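Local coordinates for protein neutral proteinase inhibitor ScNPI (Streptomyces caespitosus, PDB 4HWX) that inhibits serine endopeptidases, probably of the subtilisin type, and appears able to target a second peptidase class at the same time as a homodimeric single-domain inhibitor, at residues 51-54 with 55-59; 94-98 with 99-103. All coordinates share one frame; numbering follows the deposited sequence.

Contact 1 of 2, residues 51-54 with 55-59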
loop_
_atom_site.group_PDB
_atom_site.type_symbol
_atom_site.label_atom_id
_atom_site.label_comp_id
_atom_site.label_asym_id
_atom_site.label_seq_id
_atom_site.Cartn_x
_atom_site.Cartn_y
_atom_site.Cartn_z
ATOM N N ASN A 51 2.895 -4.277 -14.956
ATOM C CA ASN A 51 2.021 -4.303 -16.127
ATOM C C ASN A 51 2.133 -5.631 -16.881
ATOM O O ASN A 51 1.121 -6.127 -17.372
ATOM C CB ASN A 51 2.323 -3.113 -17.048
ATOM C CG ASN A 51 1.730 -1.813 -16.551
ATOM O OD1 ASN A 51 0.717 -1.786 -15.842
ATOM N ND2 ASN A 51 2.354 -0.700 -16.907
ATOM N N ALA A 52 3.327 -6.241 -16.925
ATOM C CA ALA A 52 3.536 -7.512 -17.634
ATOM C C ALA A 52 2.747 -8.700 -17.018
ATOM O O ALA A 52 2.523 -9.691 -17.714
ATOM C CB ALA A 52 5.019 -7.853 -17.688
ATOM N N THR A 53 2.345 -8.607 -15.729
ATOM C CA THR A 53 1.611 -9.682 -15.040
ATOM C C THR A 53 0.127 -9.691 -15.415
ATOM O O THR A 53 -0.568 -10.668 -15.120
ATOM C CB THR A 53 1.730 -9.554 -13.507
ATOM O OG1 THR A 53 0.959 -8.436 -13.044
ATOM C CG2 THR A 53 3.177 -9.473 -13.027
ATOM N N ASP A 54 -0.366 -8.556 -15.970
ATOM C CA ASP A 54 -1.766 -8.294 -16.319
ATOM C C ASP A 54 -2.662 -8.386 -15.042
ATOM O O ASP A 54 -3.791 -8.876 -15.102
ATOM C CB ASP A 54 -2.240 -9.249 -17.441
ATOM C CG ASP A 54 -3.476 -8.797 -18.196
ATOM O OD1 ASP A 54 -3.654 -7.568 -18.372
ATOM O OD2 ASP A 54 -4.250 -9.672 -18.637
ATOM N N GLY A 55 -2.124 -7.948 -13.902
ATOM C CA GLY A 55 -2.818 -7.945 -12.614
ATOM C C GLY A 55 -2.724 -9.204 -11.766
ATOM O O GLY A 55 -3.241 -9.223 -10.645
ATOM N N GLU A 56 -2.105 -10.285 -12.294
ATOM C CA GLU A 56 -1.959 -11.527 -11.536
ATOM C C GLU A 56 -0.518 -11.589 -11.035
ATOM O O GLU A 56 0.377 -12.060 -11.741
ATOM C CB GLU A 56 -2.370 -12.767 -12.371
ATOM C CG GLU A 56 -2.217 -14.094 -11.623
ATOM C CD GLU A 56 -2.761 -14.118 -10.203
ATOM O OE1 GLU A 56 -1.965 -13.966 -9.240
ATOM O OE2 GLU A 56 -4.002 -14.238 -10.065
ATOM N N LEU A 57 -0.292 -11.088 -9.807
ATOM C CA LEU A 57 1.045 -10.969 -9.234
ATOM C C LEU A 57 1.743 -12.296 -8.965
ATOM O O LEU A 57 2.951 -12.278 -8.750
ATOM C CB LEU A 57 1.058 -10.074 -7.986
ATOM C CG LEU A 57 1.202 -8.571 -8.306
ATOM C CD1 LEU A 57 0.003 -8.024 -9.098
ATOM C CD2 LEU A 57 1.360 -7.761 -7.037
ATOM N N ASN A 58 1.057 -13.445 -9.092
ATOM C CA ASN A 58 1.768 -14.735 -9.002
ATOM C C ASN A 58 2.752 -14.852 -10.187
ATOM O O ASN A 58 3.706 -15.621 -10.120
ATOM C CB ASN A 58 0.790 -15.917 -9.013
ATOM C CG ASN A 58 0.155 -16.209 -7.684
ATOM O OD1 ASN A 58 0.578 -15.720 -6.635
ATOM N ND2 ASN A 58 -0.881 -17.032 -7.708
ATOM N N ARG A 59 2.502 -14.081 -11.272
ATOM C CA ARG A 59 3.354 -14.031 -12.467
ATOM C C ARG A 59 4.691 -13.319 -12.185
ATOM O O ARG A 59 5.577 -13.373 -13.036
ATOM C CB ARG A 59 2.624 -13.388 -13.666
ATOM C CG ARG A 59 1.529 -14.300 -14.195
ATOM C CD ARG A 59 0.708 -13.715 -15.322
ATOM N NE ARG A 59 -0.446 -14.578 -15.581
ATOM C CZ ARG A 59 -1.584 -14.194 -16.154
ATOM N NH1 ARG A 59 -1.743 -12.938 -16.556
ATOM N NH2 ARG A 59 -2.570 -15.060 -16.326
HETATM O O HOH W 1 1.094 -12.218 -18.069
#
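Thr53 and Glu56 close a type I' beta turn following helix 43-52, with Asp54 and Gly55 both at positive phi and Glu56 N donating to Thr53 O over 3.2 Å. That carbonyl is a worked example of one acceptor serving two donors: Arg59 NH1 also reaches Thr53 O, at 2.9 Å, and the two N-H groups arrive from opposite faces of the carbonyl plane, neither lying in it. The Arg59 chain runs extended from CG to NE and crosses the Thr53 side chain obliquely, its CB resting 3.9 Å from Thr53 CB. Beyond it the guanidinium has Glu56 CB over one face, 4.0 Å above the plane, and Asp54 CB at its edge. With chi1 at 72°, Thr53 OG1 is tucked between its own backbone N and carbonyl carbon, where it takes a weak bond from Gly55 N (3.2 Å) and pairs with Leu50 O of the preceding helix. A valine here has no hydroxyl for Gly55 N and Leu50 O, and the turn would probably be tied less firmly to the residues before it. Further on, Glu56 folds back at chi2 and its OE1 accepts from Asn58 N (3.1 Å) through the anti lone pair, while Leu57 packs on Val90 and Trp92 of strand 88-96. A water bridges Ala52 O and, weakly, Arg59 NH1. The positive guanidinium is likely to polarise the Thr53 carbonyl, and the carboxylate of Asp54, whose OD2 is 4.6 Å from Arg59 NH1, probably adds electrostatic attraction without forming a salt bridge.

Contact 2 of 2, residues 94-98 with 99-103. With ACT (acetate ion), chain E.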
loop_
_atom_site.group_PDB
_atom_site.type_symbol
_atom_site.label_atom_id
_atom_site.label_comp_id
_atom_site.label_asym_id
_atom_site.label_seq_id
_atom_site.Cartn_x
_atom_site.Cartn_y
_atom_site.Cartn_z
ATOM N N HIS A 94 3.148 -13.647 -0.667
ATOM C CA HIS A 94 3.766 -14.952 -0.935
ATOM C C HIS A 94 4.841 -15.182 0.083
ATOM O O HIS A 94 5.660 -14.291 0.295
ATOM C CB HIS A 94 4.337 -15.074 -2.363
ATOM C CG HIS A 94 4.703 -16.485 -2.716
ATOM N ND1 HIS A 94 3.799 -17.331 -3.349
ATOM C CD2 HIS A 94 5.845 -17.176 -2.464
ATOM C CE1 HIS A 94 4.433 -18.489 -3.496
ATOM N NE2 HIS A 94 5.662 -18.447 -2.978
ATOM N N THR A 95 4.828 -16.364 0.719
ATOM C CA THR A 95 5.812 -16.781 1.733
ATOM C C THR A 95 6.810 -17.762 1.110
ATOM O O THR A 95 6.407 -18.741 0.485
ATOM C CB THR A 95 5.114 -17.408 2.955
ATOM O OG1 THR A 95 4.197 -16.461 3.494
ATOM C CG2 THR A 95 6.103 -17.825 4.059
ATOM N N PHE A 96 8.102 -17.469 1.260
ATOM C CA PHE A 96 9.190 -18.322 0.794
ATOM C C PHE A 96 9.839 -19.037 2.000
ATOM O O PHE A 96 9.846 -18.480 3.097
ATOM C CB PHE A 96 10.231 -17.496 0.023
ATOM C CG PHE A 96 9.703 -16.817 -1.220
ATOM C CD1 PHE A 96 9.614 -17.509 -2.430
ATOM C CD2 PHE A 96 9.322 -15.476 -1.194
ATOM C CE1 PHE A 96 9.131 -16.878 -3.583
ATOM C CE2 PHE A 96 8.865 -14.834 -2.359
ATOM C CZ PHE A 96 8.772 -15.540 -3.543
ATOM N N SER A 97 10.415 -20.250 1.778
ATOM C CA SER A 97 11.090 -21.094 2.794
ATOM C C SER A 97 12.188 -20.322 3.537
ATOM O O SER A 97 12.332 -20.473 4.745
ATOM C CB SER A 97 11.721 -22.317 2.114
ATOM O OG SER A 97 10.760 -23.075 1.405
ATOM N N ASN A 98 12.978 -19.527 2.789
ATOM C CA ASN A 98 14.074 -18.695 3.291
ATOM C C ASN A 98 14.438 -17.643 2.230
ATOM O O ASN A 98 13.831 -17.624 1.157
ATOM C CB ASN A 98 15.299 -19.554 3.699
ATOM C CG ASN A 98 15.838 -20.411 2.590
ATOM O OD1 ASN A 98 16.080 -19.939 1.484
ATOM N ND2 ASN A 98 16.063 -21.693 2.851
ATOM N N THR A 99 15.400 -16.761 2.538
ATOM C CA THR A 99 15.790 -15.681 1.622
ATOM C C THR A 99 16.408 -16.182 0.337
ATOM O O THR A 99 16.187 -15.555 -0.709
ATOM C CB THR A 99 16.736 -14.691 2.297
ATOM O OG1 THR A 99 17.931 -15.378 2.678
ATOM C CG2 THR A 99 16.078 -13.992 3.488
ATOM N N CYS A 100 17.182 -17.288 0.387
ATOM C CA CYS A 100 17.790 -17.841 -0.825
ATOM C C CYS A 100 16.684 -18.275 -1.807
ATOM O O CYS A 100 16.778 -17.996 -3.001
ATOM C CB CYS A 100 18.722 -19.005 -0.489
ATOM S SG CYS A 100 19.589 -19.687 -1.932
ATOM N N VAL A 101 15.671 -18.999 -1.308
ATOM C CA VAL A 101 14.533 -19.498 -2.110
ATOM C C VAL A 101 13.735 -18.295 -2.689
ATOM O O VAL A 101 13.339 -18.303 -3.861
ATOM C CB VAL A 101 13.619 -20.470 -1.304
ATOM C CG1 VAL A 101 12.410 -20.914 -2.142
ATOM C CG2 VAL A 101 14.411 -21.696 -0.828
ATOM N N MET A 102 13.574 -17.253 -1.890
ATOM C CA MET A 102 12.912 -16.029 -2.335
ATOM C C MET A 102 13.642 -15.424 -3.521
ATOM O O MET A 102 13.013 -15.164 -4.559
ATOM C CB MET A 102 12.834 -15.009 -1.190
ATOM C CG MET A 102 12.359 -13.660 -1.673
ATOM S SD MET A 102 12.117 -12.486 -0.325
ATOM C CE MET A 102 12.306 -10.900 -1.292
ATOM N N SER A 103 14.972 -15.242 -3.378
ATOM C CA SER A 103 15.816 -14.677 -4.440
ATOM C C SER A 103 15.735 -15.526 -5.720
ATOM O O SER A 103 15.552 -14.962 -6.822
ATOM C CB SER A 103 17.263 -14.537 -3.970
ATOM O OG SER A 103 18.093 -14.079 -5.024
HETATM C C ACT E . 7.617 -21.284 -3.834
HETATM O O ACT E . 7.740 -22.525 -3.728
HETATM O OXT ACT E . 7.685 -20.573 -2.838
HETATM C CH3 ACT E . 7.368 -20.672 -5.190
#
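Asn98 caps helix 99-105 through its side chain: OD1 accepts from Val101 N at 3.0 Å, with the nitrogen lying nearly along the C=O axis, which is the classical N-cap bond. A chi1 of 58° sets CG between the backbone N and carbonyl carbon of Asn98, which turns OD1 toward the N-H groups of the first helical turn. Its other end is held as well, since ND2 donates to Tyr73 O and Pro71 O; together these bonds fix the rotation of the amide. The backbone of the same residue begins the helical pattern, Asn98 O receiving Met102 N at 3.1 Å. Packing is tight where Phe96 meets Met102. The CA of Met102 sits over one face of the Phe96 ring, 3.7 Å from its centroid, in a CH-pi contact, and Met102 CB comes within 3.5 Å of Phe96 CD2. From there the methionine chain runs on extended, crossing Phe96 at about a right angle, with SD in an oblique Met-aromatic contact 5.1 Å from the ring centroid. The opposite face of Phe96 carries His94 CD2, so the ring is sandwiched. Ser97 is a looser part, Val101 CG2 merely approaching Ser97 CB at 4.0 Å. At the edge of the His94 ring an acetate, probably from the crystallisation liquor, accepts a straight bond from His94 NE2 at its OXT, 2.9 Å away. In the fold this is a strand-to-helix junction. Phe96 and Met102 both lie against Val79 of strand 77-82, His94 and Phe96 pair with that strand through their backbones, and Cys100 anchors the first helical turn to Cys70 by a disulfide.

Contacts 1 and 2 follow in series along the chain, and illustrate how the chain leaves one helix and enters another: in contact 1 a backbone carbonyl is the main acceptor, in contact 2 a side-chain amide shares that role. Their centres lie 19 Å apart and their nearest atoms about 5 Å, without touching. Strand 88-96 links them, since it lies under Leu57 of contact 1 and then runs into contact 2. The zinc ligand His4 is about 10 Å from contact 1, measured between its side chain and that of Asp54, though no zinc is bound to this chain; contact 2 lies away from that site.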